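Local coordinates for protein enoyl-CoA hydratase EchA1 (Mycobacterium marinum, PDB 3QXI) that probably catalyses the reversible addition of water to the double bond of enoyl-CoA thioesters, as a member of the crotonase family, at residues D125-A130 with L181-V186. Sequence-based numbering, arbitrary orientation.
Sequences DLIVAA and LGMVNV
Ile127 and Val128 meet Val184 to Val186 where the outermost parallel strand of this chain's main sheet joins its neighbour: the loop leaving helix 175-180 enters strand 186-188 beside strand 126-130. Val128 pairs with Val186 in a parallel bridge, and Ala129 N donates to Val186 O at 2.9 Å, nearly straight at 166° at the hydrogen. Ile127 O is shared by two consecutive amides, Asn185 N at 2.8 Å, in the carbonyl plane, and Val186 N in a weak bond at 3.4 Å, where a regular parallel bridge would give it Val186 N alone. Where the loop backbone has not yet become strand, the Asn185 side chain substitutes for it: with CG anti to its own carbonyl carbon (chi1 -66°), OD1 accepts Ile127 N at 2.9 Å, the donor tilted 20° from the amide plane. ND2 donates to Glu165 OE1 and Ala161 O, both of the second subunit, so both ends of this buried amide are satisfied and its rotation is fixed. Leu126 CD2 lies against ND2, its side chain crossing the amide at about a right angle. Val128 CG2 lies alongside Val186 CB at 3.8 Å, on the face covered by helix 193-205; on the other face of strand 126-130, Ala129 CB touches Val184 CG1 at 3.8 Å, and Ile127 CD1 reaches Met183 CG and CE, beside Phe135. Helix 175-180, ended by a Schellman motif at Gly182, thus leads into a parallel strand of the crotonase-fold core, with Asn185 linking that sheet to the neighbouring subunit.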
ATOM      1  N   ASP B 125       2.314 -16.596   1.366  1.00 16.77           N
ATOM      2  CA  ASP B 125       2.377 -15.663   0.236  1.00 16.61           C
ATOM      3  C   ASP B 125       1.025 -15.411  -0.401  1.00 16.06           C
ATOM      4  O   ASP B 125       0.780 -14.326  -0.919  1.00 14.48           O
ATOM      5  CB  ASP B 125       3.376 -16.171  -0.812  1.00 17.24           C
ATOM      6  CG  ASP B 125       4.744 -16.509  -0.180  1.00 17.63           C
ATOM      7  OD1 ASP B 125       5.342 -15.627   0.470  1.00 18.40           O
ATOM      8  OD2 ASP B 125       5.171 -17.665  -0.279  1.00 18.15           O
ATOM      9  N   LEU B 126       0.169 -16.439  -0.358  1.00 15.84           N
ATOM     10  CA  LEU B 126      -1.122 -16.427  -1.058  1.00 15.67           C
ATOM     11  C   LEU B 126      -2.160 -17.043  -0.123  1.00 15.29           C
ATOM     12  O   LEU B 126      -1.850 -17.977   0.623  1.00 14.72           O
ATOM     13  CB  LEU B 126      -1.038 -17.226  -2.383  1.00 14.58           C
ATOM     14  CG  LEU B 126       0.105 -16.814  -3.332  1.00 16.10           C
ATOM     15  CD1 LEU B 126       0.355 -17.832  -4.480  1.00 15.25           C
ATOM     16  CD2 LEU B 126      -0.150 -15.406  -3.888  1.00 14.74           C
ATOM     17  N   ILE B 127      -3.369 -16.495  -0.157  1.00 15.22           N
ATOM     18  CA  ILE B 127      -4.481 -17.009   0.665  1.00 15.61           C
ATOM     19  C   ILE B 127      -5.642 -17.456  -0.172  1.00 15.63           C
ATOM     20  O   ILE B 127      -6.125 -16.703  -1.005  1.00 15.01           O
ATOM     21  CB  ILE B 127      -5.026 -15.991   1.675  1.00 15.72           C
ATOM     22  CG1 ILE B 127      -3.907 -15.517   2.603  1.00 14.56           C
ATOM     23  CG2 ILE B 127      -6.180 -16.659   2.474  1.00 16.20           C
ATOM     24  CD1 ILE B 127      -4.291 -14.309   3.529  1.00 13.39           C
ATOM     25  N   VAL B 128      -6.052 -18.712   0.027  1.00 15.57           N
ATOM     26  CA  VAL B 128      -7.294 -19.213  -0.522  1.00 15.75           C
ATOM     27  C   VAL B 128      -8.262 -19.437   0.644  1.00 16.43           C
ATOM     28  O   VAL B 128      -7.944 -20.160   1.624  1.00 16.20           O
ATOM     29  CB  VAL B 128      -7.062 -20.509  -1.359  1.00 16.70           C
ATOM     30  CG1 VAL B 128      -8.382 -21.113  -1.827  1.00 14.69           C
ATOM     31  CG2 VAL B 128      -6.120 -20.207  -2.538  1.00 15.67           C
ATOM     32  N   ALA B 129      -9.439 -18.820   0.551  1.00 16.01           N
ATOM     33  CA  ALA B 129     -10.335 -18.798   1.694  1.00 16.47           C
ATOM     34  C   ALA B 129     -11.726 -19.195   1.294  1.00 17.79           C
ATOM     35  O   ALA B 129     -12.252 -18.701   0.292  1.00 18.21           O
ATOM     36  CB  ALA B 129     -10.353 -17.426   2.319  1.00 16.20           C
ATOM     37  N   ALA B 130     -12.303 -20.116   2.064  1.00 17.99           N
ATOM     38  CA  ALA B 130     -13.717 -20.423   1.991  1.00 18.31           C
ATOM     39  C   ALA B 130     -14.566 -19.151   2.065  1.00 18.71           C
ATOM     40  O   ALA B 130     -14.295 -18.265   2.882  1.00 17.53           O
ATOM     41  CB  ALA B 130     -14.084 -21.342   3.115  1.00 17.72           C
ATOM     42  N   LEU B 181     -10.573  -6.643  -0.841  1.00 14.74           N
ATOM     43  CA  LEU B 181      -9.488  -5.748  -0.496  1.00 14.80           C
ATOM     44  C   LEU B 181      -8.146  -6.266  -1.035  1.00 15.34           C
ATOM     45  O   LEU B 181      -7.118  -5.563  -0.927  1.00 16.15           O
ATOM     46  CB  LEU B 181      -9.444  -5.531   1.015  1.00 14.12           C
ATOM     47  CG  LEU B 181     -10.625  -4.774   1.579  1.00 14.20           C
ATOM     48  CD1 LEU B 181     -10.531  -4.761   3.082  1.00 15.29           C
ATOM     49  CD2 LEU B 181     -10.701  -3.326   0.949  1.00 13.46           C
ATOM     50  N   GLY B 182      -8.150  -7.484  -1.595  1.00 14.43           N
ATOM     51  CA  GLY B 182      -6.969  -8.027  -2.254  1.00 14.30           C
ATOM     52  C   GLY B 182      -5.994  -8.743  -1.333  1.00 14.30           C
ATOM     53  O   GLY B 182      -4.879  -9.058  -1.745  1.00 14.07           O
ATOM     54  N   MET B 183      -6.412  -8.976  -0.094  1.00 13.74           N
ATOM     55  CA  MET B 183      -5.708  -9.840   0.840  1.00 14.04           C
ATOM     56  C   MET B 183      -5.908 -11.339   0.535  1.00 14.36           C
ATOM     57  O   MET B 183      -4.959 -12.097   0.592  1.00 15.07           O
ATOM     58  CB  MET B 183      -6.155  -9.530   2.261  1.00 12.38           C
ATOM     59  CG  MET B 183      -5.663 -10.527   3.288  1.00 15.79           C
ATOM     60  SD  MET B 183      -6.048  -9.968   4.938  1.00 17.63           S
ATOM     61  CE  MET B 183      -6.061 -11.518   5.851  1.00 18.39           C
ATOM     62  N   VAL B 184      -7.137 -11.746   0.204  1.00 15.29           N
ATOM     63  CA  VAL B 184      -7.461 -13.132  -0.133  1.00 15.69           C
ATOM     64  C   VAL B 184      -7.401 -13.269  -1.655  1.00 16.04           C
ATOM     65  O   VAL B 184      -8.061 -12.512  -2.370  1.00 16.34           O
ATOM     66  CB  VAL B 184      -8.864 -13.526   0.411  1.00 15.80           C
ATOM     67  CG1 VAL B 184      -9.407 -14.814  -0.258  1.00 15.53           C
ATOM     68  CG2 VAL B 184      -8.807 -13.665   1.903  1.00 15.66           C
ATOM     69  N   ASN B 185      -6.622 -14.223  -2.157  1.00 15.35           N
ATOM     70  CA  ASN B 185      -6.407 -14.310  -3.605  1.00 14.59           C
ATOM     71  C   ASN B 185      -7.591 -14.976  -4.316  1.00 15.33           C
ATOM     72  O   ASN B 185      -8.030 -14.541  -5.404  1.00 14.43           O
ATOM     73  CB  ASN B 185      -5.113 -15.068  -3.926  1.00 15.13           C
ATOM     74  CG  ASN B 185      -3.888 -14.344  -3.457  1.00 14.75           C
ATOM     75  OD1 ASN B 185      -3.490 -14.481  -2.301  1.00 13.28           O
ATOM     76  ND2 ASN B 185      -3.277 -13.543  -4.352  1.00 13.05           N
ATOM     77  N   VAL B 186      -8.100 -16.026  -3.673  1.00 14.73           N
ATOM     78  CA  VAL B 186      -9.136 -16.879  -4.217  1.00 14.21           C
ATOM     79  C   VAL B 186     -10.157 -17.210  -3.139  1.00 15.04           C
ATOM     80  O   VAL B 186      -9.797 -17.654  -2.036  1.00 14.08           O
ATOM     81  CB  VAL B 186      -8.593 -18.237  -4.724  1.00 13.90           C
ATOM     82  CG1 VAL B 186      -9.719 -19.030  -5.330  1.00 14.21           C
ATOM     83  CG2 VAL B 186      -7.478 -18.042  -5.762  1.00 13.63           C
TER